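Local coordinates for protein titin (Homo sapiens, PDB 3LCY) that serves as a giant filament protein of the muscle sarcomere, represented here by two tandem immunoglobulin domains from its A-band part, probably structural modules, at residues Ile49-Arg52 with Lys53-Met56; Met56-Gly60 with Arg61-Leu65; Gln145-Glu148 with Asn149-Ile152. All coordinates share one frame; numbering follows the deposited sequence.

Contact 1. Residues Ile49-Arg52 with Lys53-Met56; sequences IQSR and KYKM
M56 runs back along Q50 in the opposite direction, flexible thioether against aliphatic stem. From its CB the chain leaves with CG anti to the carbonyl carbon (chi1 -40°) and stays extended, which lays it along the loop. M56 CG passes beside the Q50 stem, and M56 SD lies 3.9 Å from Q50 CB. The terminal M56 CE comes to 3.6 Å from Q50 N, beside the I49 carbonyl carbon. An unbranched, pliant residue suits a partly exposed place where it must follow the stem of Q50 and the backbone of the loop.

The turn itself is organised by S51. S51 N donates to Y54 O at 3.0 Å, while Y54 N returns a bond to S51 OG at 3.3 Å. K53 N adds a weak bond of ST-turn type to the same hydroxyl, which thus takes two successive amides. Farther on, K55 bends at its last torsion to bring NZ 2.7 Å from R52 O, in the carbonyl plane on a lone pair.

In this immunoglobulin I-set domain residues 49-53 form the loop from strand 46-48 into strand 54-58. Y54 and K55 pack on strand 62-68, Y54 and M56 touch L48, and K53 NZ reaches salt bridges with E70 and D74.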
ATOM      1  N   ILE A  49     -12.190  -8.886 -13.434  1.00 35.68           N
ATOM      2  CA  ILE A  49     -12.471  -9.148 -14.837  1.00 39.62           C
ATOM      3  C   ILE A  49     -11.217  -8.883 -15.655  1.00 39.82           C
ATOM      4  O   ILE A  49     -10.545  -7.870 -15.463  1.00 40.82           O
ATOM      5  CB  ILE A  49     -13.622  -8.274 -15.359  1.00 43.42           C
ATOM      6  CG1 ILE A  49     -14.891  -8.540 -14.549  1.00 43.61           C
ATOM      7  CG2 ILE A  49     -13.868  -8.548 -16.834  1.00 39.59           C
ATOM      8  CD1 ILE A  49     -15.360  -9.977 -14.616  1.00 42.95           C
ATOM      9  N   GLN A  50     -10.897  -9.798 -16.562  1.00 39.90           N
ATOM     10  CA  GLN A  50      -9.685  -9.669 -17.358  1.00 39.96           C
ATOM     11  C   GLN A  50      -9.612  -8.325 -18.078  1.00 42.51           C
ATOM     12  O   GLN A  50     -10.600  -7.845 -18.635  1.00 46.38           O
ATOM     13  CB  GLN A  50      -9.557 -10.820 -18.359  1.00 38.63           C
ATOM     14  CG  GLN A  50      -8.277 -10.767 -19.178  1.00 41.12           C
ATOM     15  CD  GLN A  50      -7.882 -12.117 -19.743  1.00 43.37           C
ATOM     16  OE1 GLN A  50      -8.733 -12.964 -20.012  1.00 44.81           O
ATOM     17  NE2 GLN A  50      -6.583 -12.323 -19.926  1.00 42.18           N
ATOM     18  N   SER A  51      -8.426  -7.728 -18.053  1.00 37.24           N
ATOM     19  CA  SER A  51      -8.170  -6.476 -18.748  1.00 35.84           C
ATOM     20  C   SER A  51      -6.682  -6.371 -19.042  1.00 41.24           C
ATOM     21  O   SER A  51      -5.959  -7.365 -18.978  1.00 43.39           O
ATOM     22  CB  SER A  51      -8.613  -5.290 -17.893  1.00 32.30           C
ATOM     23  OG  SER A  51      -7.824  -5.191 -16.719  1.00 27.96           O
ATOM     24  N   ARG A  52      -6.224  -5.167 -19.361  1.00 42.76           N
ATOM     25  CA  ARG A  52      -4.807  -4.948 -19.612  1.00 39.28           C
ATOM     26  C   ARG A  52      -4.032  -4.971 -18.301  1.00 39.77           C
ATOM     27  O   ARG A  52      -2.872  -5.378 -18.260  1.00 42.20           O
ATOM     28  CB  ARG A  52      -4.579  -3.627 -20.345  1.00 34.84           C
ATOM     29  CG  ARG A  52      -3.113  -3.247 -20.486  1.00 33.13           C
ATOM     30  CD  ARG A  52      -2.922  -2.057 -21.413  1.00 34.68           C
ATOM     31  NE  ARG A  52      -3.256  -2.387 -22.796  1.00 37.20           N
ATOM     32  CZ  ARG A  52      -3.170  -1.533 -23.812  1.00 38.83           C
ATOM     33  NH1 ARG A  52      -2.759  -0.290 -23.606  1.00 38.02           N
ATOM     34  NH2 ARG A  52      -3.496  -1.925 -25.036  1.00 40.49           N
ATOM     35  N   LYS A  53      -4.682  -4.537 -17.227  1.00 38.28           N
ATOM     36  CA  LYS A  53      -4.049  -4.518 -15.915  1.00 35.13           C
ATOM     37  C   LYS A  53      -4.069  -5.899 -15.266  1.00 32.67           C
ATOM     38  O   LYS A  53      -3.094  -6.313 -14.641  1.00 33.64           O
ATOM     39  CB  LYS A  53      -4.722  -3.494 -15.000  1.00 31.28           C
ATOM     40  CG  LYS A  53      -4.051  -3.355 -13.644  1.00 31.72           C
ATOM     41  CD  LYS A  53      -4.764  -2.342 -12.767  1.00 30.31           C
ATOM     42  CE  LYS A  53      -4.041  -2.168 -11.442  1.00 29.25           C
ATOM     43  NZ  LYS A  53      -4.746  -1.223 -10.531  1.00 31.12           N
ATOM     44  N   TYR A  54      -5.182  -6.610 -15.412  1.00 31.24           N
ATOM     45  CA  TYR A  54      -5.298  -7.951 -14.853  1.00 27.10           C
ATOM     46  C   TYR A  54      -5.346  -9.004 -15.954  1.00 29.29           C
ATOM     47  O   TYR A  54      -6.419  -9.337 -16.455  1.00 31.49           O
ATOM     48  CB  TYR A  54      -6.546  -8.067 -13.975  1.00 24.38           C
ATOM     49  CG  TYR A  54      -6.618  -7.051 -12.856  1.00 22.94           C
ATOM     50  CD1 TYR A  54      -5.748  -7.115 -11.777  1.00 23.64           C
ATOM     51  CD2 TYR A  54      -7.568  -6.039 -12.873  1.00 27.39           C
ATOM     52  CE1 TYR A  54      -5.815  -6.189 -10.751  1.00 26.10           C
ATOM     53  CE2 TYR A  54      -7.643  -5.111 -11.852  1.00 26.96           C
ATOM     54  CZ  TYR A  54      -6.765  -5.190 -10.794  1.00 24.03           C
ATOM     55  OH  TYR A  54      -6.843  -4.266  -9.778  1.00 19.25           O
ATOM     56  N   LYS A  55      -4.181  -9.522 -16.328  1.00 30.28           N
ATOM     57  CA  LYS A  55      -4.106 -10.572 -17.338  1.00 31.39           C
ATOM     58  C   LYS A  55      -4.315 -11.930 -16.679  1.00 30.75           C
ATOM     59  O   LYS A  55      -3.774 -12.198 -15.607  1.00 33.45           O
ATOM     60  CB  LYS A  55      -2.758 -10.531 -18.057  1.00 33.08           C
ATOM     61  CG  LYS A  55      -2.307  -9.132 -18.458  1.00 33.44           C
ATOM     62  CD  LYS A  55      -1.010  -9.180 -19.250  1.00 34.64           C
ATOM     63  CE  LYS A  55      -0.352  -7.812 -19.315  1.00 38.04           C
ATOM     64  NZ  LYS A  55      -1.257  -6.770 -19.876  1.00 36.06           N
ATOM     65  N   MET A  56      -5.117 -12.786 -17.287  1.00 30.71           N
ATOM     66  CA  MET A  56      -5.384 -14.092 -16.702  1.00 31.11           C
ATOM     67  C   MET A  56      -5.030 -15.249 -17.616  1.00 30.55           C
ATOM     68  O   MET A  56      -5.485 -15.318 -18.731  1.00 34.90           O
ATOM     69  CB  MET A  56      -6.843 -14.176 -16.294  1.00 30.95           C
ATOM     70  CG  MET A  56      -7.319 -12.896 -15.700  1.00 32.72           C
ATOM     71  SD  MET A  56      -8.969 -12.914 -15.065  1.00 45.22           S
ATOM     72  CE  MET A  56      -8.926 -11.492 -14.019  1.00 34.51           C
TER

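Contact 2. Residues Met56-Gly60 with Arg61-Leu65; sequences MSSDG and RTHTL
S58 and H63 face each other as a non-hydrogen-bonded antiparallel pair, the serine hydroxyl lying at the imidazole edge, near the ring plane. S58 OG to H63 ND1 is modelled at 2.4 Å, a hydrogen bond whose extreme shortness is doubtful as a measured length. H63 NE2 is hydrogen-bonded to I31 O, which with the bond at ND1 sets the rotation of the ring; R61 O lies 3.2 Å above one face, offset toward the rim, as packing. Histidine suits this buried place because its two ring nitrogens serve a hydroxyl on the hairpin partner and a carbonyl on strand 24-34.

At the tip, D59 turns its carboxylate across T62. CG sits between the backbone N and the carbonyl carbon (chi1 64°), bringing OD1 back over the turn. R61 N donates to D59 OD1 at 2.7 Å, nearly along its C-O axis, as in an Asx turn, and T62 N donates to that oxygen at 2.8 Å on its syn side. The two donors come from opposite faces of the carboxylate plane, so one oxygen ties down both amides. G60 supplies the positive phi (97°) at which a side chain would crowd the preceding carbonyl.

Beyond, the hydrogen-bonded pair is S57 with T64, joined by S57 N to T64 O (2.8 Å) and T64 N to S57 O (2.9 Å). On the face shared with S58 and H63, L65 lies side by side with M56, its CD1 4.1 Å from M56 CG.

These segments make the hairpin of strands 54-58 and 62-68 at the border of a four-stranded antiparallel sheet. Strand 24-34 flanks 62-68, with T64 OG1 bonded to S28, and across the sandwich M56 and L65 meet W41 while S58 and H63 meet I39.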
ATOM      1  N   MET A  56      -5.117 -12.786 -17.287  1.00 30.71           N
ATOM      2  CA  MET A  56      -5.384 -14.092 -16.702  1.00 31.11           C
ATOM      3  C   MET A  56      -5.030 -15.249 -17.616  1.00 30.55           C
ATOM      4  O   MET A  56      -5.485 -15.318 -18.731  1.00 34.90           O
ATOM      5  CB  MET A  56      -6.843 -14.176 -16.294  1.00 30.95           C
ATOM      6  CG  MET A  56      -7.319 -12.896 -15.700  1.00 32.72           C
ATOM      7  SD  MET A  56      -8.969 -12.914 -15.065  1.00 45.22           S
ATOM      8  CE  MET A  56      -8.926 -11.492 -14.019  1.00 34.51           C
ATOM      9  N   SER A  57      -4.234 -16.175 -17.110  1.00 27.10           N
ATOM     10  CA  SER A  57      -3.793 -17.320 -17.879  1.00 26.48           C
ATOM     11  C   SER A  57      -4.126 -18.658 -17.239  1.00 29.46           C
ATOM     12  O   SER A  57      -3.949 -18.842 -16.053  1.00 27.83           O
ATOM     13  CB  SER A  57      -2.293 -17.238 -18.105  1.00 27.46           C
ATOM     14  OG  SER A  57      -1.732 -18.509 -18.298  1.00 27.25           O
ATOM     15  N   SER A  58      -4.640 -19.584 -18.034  1.00 30.96           N
ATOM     16  CA  SER A  58      -4.891 -20.926 -17.552  1.00 27.80           C
ATOM     17  C   SER A  58      -4.739 -21.974 -18.645  1.00 32.25           C
ATOM     18  O   SER A  58      -5.201 -21.794 -19.748  1.00 35.40           O
ATOM     19  CB  SER A  58      -6.274 -21.014 -16.939  1.00 24.26           C
ATOM     20  OG  SER A  58      -6.377 -22.156 -16.144  1.00 24.39           O
ATOM     21  N   ASP A  59      -4.111 -23.089 -18.323  1.00 31.07           N
ATOM     22  CA  ASP A  59      -3.996 -24.176 -19.264  1.00 30.12           C
ATOM     23  C   ASP A  59      -4.869 -25.320 -18.790  1.00 28.94           C
ATOM     24  O   ASP A  59      -4.845 -26.403 -19.339  1.00 30.65           O
ATOM     25  CB  ASP A  59      -2.544 -24.610 -19.431  1.00 27.03           C
ATOM     26  CG  ASP A  59      -1.964 -25.174 -18.180  1.00 25.92           C
ATOM     27  OD1 ASP A  59      -2.692 -25.326 -17.207  1.00 29.47           O
ATOM     28  OD2 ASP A  59      -0.771 -25.473 -18.170  1.00 25.69           O
ATOM     29  N   GLY A  60      -5.640 -25.049 -17.753  1.00 30.59           N
ATOM     30  CA  GLY A  60      -6.498 -26.024 -17.112  1.00 33.28           C
ATOM     31  C   GLY A  60      -5.877 -26.666 -15.888  1.00 32.31           C
ATOM     32  O   GLY A  60      -6.551 -27.328 -15.136  1.00 33.06           O
ATOM     33  N   ARG A  61      -4.580 -26.480 -15.704  1.00 35.01           N
ATOM     34  CA  ARG A  61      -3.877 -26.979 -14.532  1.00 39.99           C
ATOM     35  C   ARG A  61      -3.193 -25.854 -13.755  1.00 37.23           C
ATOM     36  O   ARG A  61      -3.329 -25.747 -12.550  1.00 32.26           O
ATOM     37  CB  ARG A  61      -2.860 -28.046 -14.922  1.00 44.99           C
ATOM     38  CG  ARG A  61      -3.465 -29.213 -15.650  1.00 52.54           C
ATOM     39  CD  ARG A  61      -2.416 -30.207 -16.094  1.00 59.06           C
ATOM     40  NE  ARG A  61      -2.157 -31.237 -15.095  1.00 65.13           N
ATOM     41  CZ  ARG A  61      -1.060 -31.293 -14.351  1.00 70.12           C
ATOM     42  NH1 ARG A  61      -0.117 -30.375 -14.488  1.00 71.31           N
ATOM     43  NH2 ARG A  61      -0.904 -32.267 -13.471  1.00 70.90           N
ATOM     44  N   THR A  62      -2.461 -25.013 -14.470  1.00 34.79           N
ATOM     45  CA  THR A  62      -1.747 -23.919 -13.848  1.00 29.91           C
ATOM     46  C   THR A  62      -2.465 -22.630 -14.124  1.00 27.08           C
ATOM     47  O   THR A  62      -2.700 -22.281 -15.265  1.00 28.75           O
ATOM     48  CB  THR A  62      -0.327 -23.801 -14.380  1.00 28.01           C
ATOM     49  OG1 THR A  62       0.339 -25.046 -14.217  1.00 30.01           O
ATOM     50  CG2 THR A  62       0.422 -22.745 -13.616  1.00 22.42           C
ATOM     51  N   HIS A  63      -2.813 -21.920 -13.066  1.00 21.71           N
ATOM     52  CA  HIS A  63      -3.541 -20.681 -13.224  1.00 21.79           C
ATOM     53  C   HIS A  63      -2.769 -19.494 -12.688  1.00 23.31           C
ATOM     54  O   HIS A  63      -2.429 -19.432 -11.524  1.00 21.98           O
ATOM     55  CB  HIS A  63      -4.898 -20.829 -12.565  1.00 20.21           C
ATOM     56  CG  HIS A  63      -5.454 -22.205 -12.698  1.00 25.86           C
ATOM     57  ND1 HIS A  63      -5.780 -22.754 -13.915  1.00 27.72           N
ATOM     58  CD2 HIS A  63      -5.701 -23.163 -11.778  1.00 29.12           C
ATOM     59  CE1 HIS A  63      -6.218 -23.982 -13.739  1.00 27.60           C
ATOM     60  NE2 HIS A  63      -6.185 -24.254 -12.452  1.00 27.62           N
ATOM     61  N   THR A  64      -2.522 -18.543 -13.571  1.00 25.43           N
ATOM     62  CA  THR A  64      -1.741 -17.378 -13.247  1.00 28.20           C
ATOM     63  C   THR A  64      -2.478 -16.085 -13.494  1.00 32.96           C
ATOM     64  O   THR A  64      -3.083 -15.896 -14.522  1.00 36.67           O
ATOM     65  CB  THR A  64      -0.424 -17.342 -14.055  1.00 29.44           C
ATOM     66  OG1 THR A  64       0.262 -18.580 -13.914  1.00 28.12           O
ATOM     67  CG2 THR A  64       0.475 -16.247 -13.557  1.00 27.55           C
ATOM     68  N   LEU A  65      -2.406 -15.197 -12.520  1.00 32.16           N
ATOM     69  CA  LEU A  65      -2.935 -13.845 -12.638  1.00 27.49           C
ATOM     70  C   LEU A  65      -1.775 -12.864 -12.722  1.00 29.05           C
ATOM     71  O   LEU A  65      -0.849 -12.916 -11.914  1.00 30.96           O
ATOM     72  CB  LEU A  65      -3.821 -13.500 -11.440  1.00 25.88           C
ATOM     73  CG  LEU A  65      -4.253 -12.033 -11.334  1.00 26.16           C
ATOM     74  CD1 LEU A  65      -5.133 -11.644 -12.509  1.00 27.65           C
ATOM     75  CD2 LEU A  65      -4.965 -11.760 -10.017  1.00 26.57           C
TER

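Contact 3. Residues Gln145-Glu148 with Asn149-Ile152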
ATOM      1  N   GLN A 145       8.163  13.474  19.132  1.00 28.95           N
ATOM      2  CA  GLN A 145       7.582  12.353  19.776  1.00 29.24           C
ATOM      3  C   GLN A 145       6.208  12.665  20.274  1.00 31.08           C
ATOM      4  O   GLN A 145       5.893  13.769  20.558  1.00 31.27           O
ATOM      5  CB  GLN A 145       8.466  11.918  20.902  1.00 32.86           C
ATOM      6  CG  GLN A 145       9.620  11.124  20.448  1.00 41.04           C
ATOM      7  CD  GLN A 145      10.620  10.861  21.509  1.00 44.32           C
ATOM      8  OE1 GLN A 145      10.662  11.536  22.506  1.00 43.71           O
ATOM      9  NE2 GLN A 145      11.439   9.883  21.290  1.00 45.75           N
ATOM     10  N   ASN A 146       5.385  11.652  20.362  1.00 34.29           N
ATOM     11  CA  ASN A 146       4.052  11.808  20.860  1.00 35.91           C
ATOM     12  C   ASN A 146       4.044  12.291  22.268  1.00 34.27           C
ATOM     13  O   ASN A 146       4.781  11.839  23.085  1.00 32.56           O
ATOM     14  CB  ASN A 146       3.299  10.506  20.785  1.00 38.19           C
ATOM     15  CG  ASN A 146       2.956  10.125  19.405  1.00 43.90           C
ATOM     16  OD1 ASN A 146       3.764   9.643  18.672  1.00 45.35           O
ATOM     17  ND2 ASN A 146       1.751  10.324  19.049  1.00 47.16           N
ATOM     18  N   SER A 147       3.190  13.267  22.501  1.00 35.64           N
ATOM     19  CA  SER A 147       3.028  13.904  23.784  1.00 40.18           C
ATOM     20  C   SER A 147       1.645  14.495  23.889  1.00 46.99           C
ATOM     21  O   SER A 147       0.784  14.238  23.065  1.00 46.70           O
ATOM     22  CB  SER A 147       4.067  15.004  23.968  1.00 40.36           C
ATOM     23  OG  SER A 147       3.888  16.034  23.033  1.00 40.75           O
ATOM     24  N   GLU A 148       1.452  15.293  24.922  1.00 51.91           N
ATOM     25  CA  GLU A 148       0.192  15.937  25.171  1.00 55.59           C
ATOM     26  C   GLU A 148      -0.218  16.853  24.040  1.00 51.03           C
ATOM     27  O   GLU A 148      -1.366  16.831  23.629  1.00 50.13           O
ATOM     28  CB  GLU A 148       0.337  16.754  26.446  1.00 64.97           C
ATOM     29  CG  GLU A 148      -0.732  17.784  26.665  1.00 72.97           C
ATOM     30  CD  GLU A 148      -2.084  17.156  26.849  1.00 78.33           C
ATOM     31  OE1 GLU A 148      -3.070  17.891  27.040  1.00 80.49           O
ATOM     32  OE2 GLU A 148      -2.159  15.918  26.801  1.00 79.65           O
ATOM     33  N   ASN A 149       0.709  17.653  23.535  1.00 49.78           N
ATOM     34  CA  ASN A 149       0.369  18.559  22.446  1.00 52.00           C
ATOM     35  C   ASN A 149       0.847  18.152  21.061  1.00 49.18           C
ATOM     36  O   ASN A 149       0.603  18.841  20.087  1.00 50.68           O
ATOM     37  CB  ASN A 149       0.767  19.989  22.805  1.00 57.55           C
ATOM     38  CG  ASN A 149       0.049  20.482  24.054  1.00 62.08           C
ATOM     39  OD1 ASN A 149      -1.155  20.700  24.047  1.00 61.78           O
ATOM     40  ND2 ASN A 149       0.784  20.628  25.133  1.00 63.70           N
ATOM     41  N   ILE A 150       1.529  17.025  20.979  1.00 43.47           N
ATOM     42  CA  ILE A 150       2.020  16.550  19.707  1.00 38.64           C
ATOM     43  C   ILE A 150       1.621  15.118  19.442  1.00 35.51           C
ATOM     44  O   ILE A 150       1.832  14.248  20.265  1.00 37.97           O
ATOM     45  CB  ILE A 150       3.525  16.613  19.644  1.00 34.36           C
ATOM     46  CG1 ILE A 150       4.000  18.063  19.711  1.00 32.19           C
ATOM     47  CG2 ILE A 150       4.002  15.935  18.396  1.00 30.59           C
ATOM     48  CD1 ILE A 150       3.848  18.815  18.451  1.00 30.08           C
ATOM     49  N   THR A 151       1.051  14.877  18.280  1.00 29.22           N
ATOM     50  CA  THR A 151       0.635  13.533  17.903  1.00 28.90           C
ATOM     51  C   THR A 151       1.044  13.237  16.468  1.00 29.79           C
ATOM     52  O   THR A 151       0.926  14.090  15.590  1.00 29.30           O
ATOM     53  CB  THR A 151      -0.885  13.346  18.053  1.00 28.34           C
ATOM     54  OG1 THR A 151      -1.278  13.684  19.388  1.00 31.39           O
ATOM     55  CG2 THR A 151      -1.279  11.904  17.759  1.00 25.23           C
ATOM     56  N   ILE A 152       1.535  12.026  16.237  1.00 30.57           N
ATOM     57  CA  ILE A 152       2.002  11.634  14.915  1.00 31.77           C
ATOM     58  C   ILE A 152       1.409  10.291  14.510  1.00 32.32           C
ATOM     59  O   ILE A 152       1.799   9.251  15.037  1.00 33.09           O
ATOM     60  CB  ILE A 152       3.539  11.532  14.881  1.00 31.19           C
ATOM     61  CG1 ILE A 152       4.176  12.794  15.470  1.00 31.62           C
ATOM     62  CG2 ILE A 152       4.030  11.287  13.462  1.00 32.42           C
ATOM     63  CD1 ILE A 152       5.681  12.706  15.621  1.00 32.78           C
TER
HETATM   64  O   HOH W   1      -0.428  12.249  21.509  1.00 37.61           O
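N149 folds against its neighbour E148 where the chain reverses, its amide plane turned 74° from the carboxylate and N149 ND2 lying 3.6 Å from E148 CG. It is the aliphatic part of the glutamate that does the touching, so two solvent-facing polar residues share the bend without a bond between their ends.

I150 follows, pairing with S147 through its main chain. S147 N donates to I150 O at 2.8 Å, while I150 N gives only a weak bond to S147 OG. That hydroxyl, which chi1 (64°) turns back over its own main chain, also rests 3.5 Å from I150 CB; the branch I150 CG2 comes to 3.6 Å from Q145 O. This is the loop leading from strand 142-143 into strand 150-154 of the second I-set immunoglobulin domain, where small S147 fits the tight bend and branched I150 leads into an extended strand, packing on L161 and M163.

T151 comes next, its OG1 hydrogen-bonded to a water at 2.7 Å; this water in turn donates to S147 O at 2.8 Å, bridging strand to loop. Last, I152 extends CD1 to 4.4 Å from Q145 N, with L144 and L161 as its further hydrophobic neighbours.

Overall arrangement
Contacts 1 and 2 run in series along one edge of the first immunoglobulin domain: M56 belongs to both, their centres are 13 Å apart, and they touch where L65 CD1 packs 3.4 Å from K55 O. Contact 1 leads into strand 54-58 and contact 2 leads out of it. Contact 3 belongs to the second domain, on the opposite side of the chain's centre, about 45 Å from contact 1 and 51 Å from contact 2, centre to centre, with no touch. From its place between strands 142-143 and 150-154 it is probably the counterpart of contact 1, each using a serine at its bend. No ligand or active site lies among them; all three are local packing within the I-set domains.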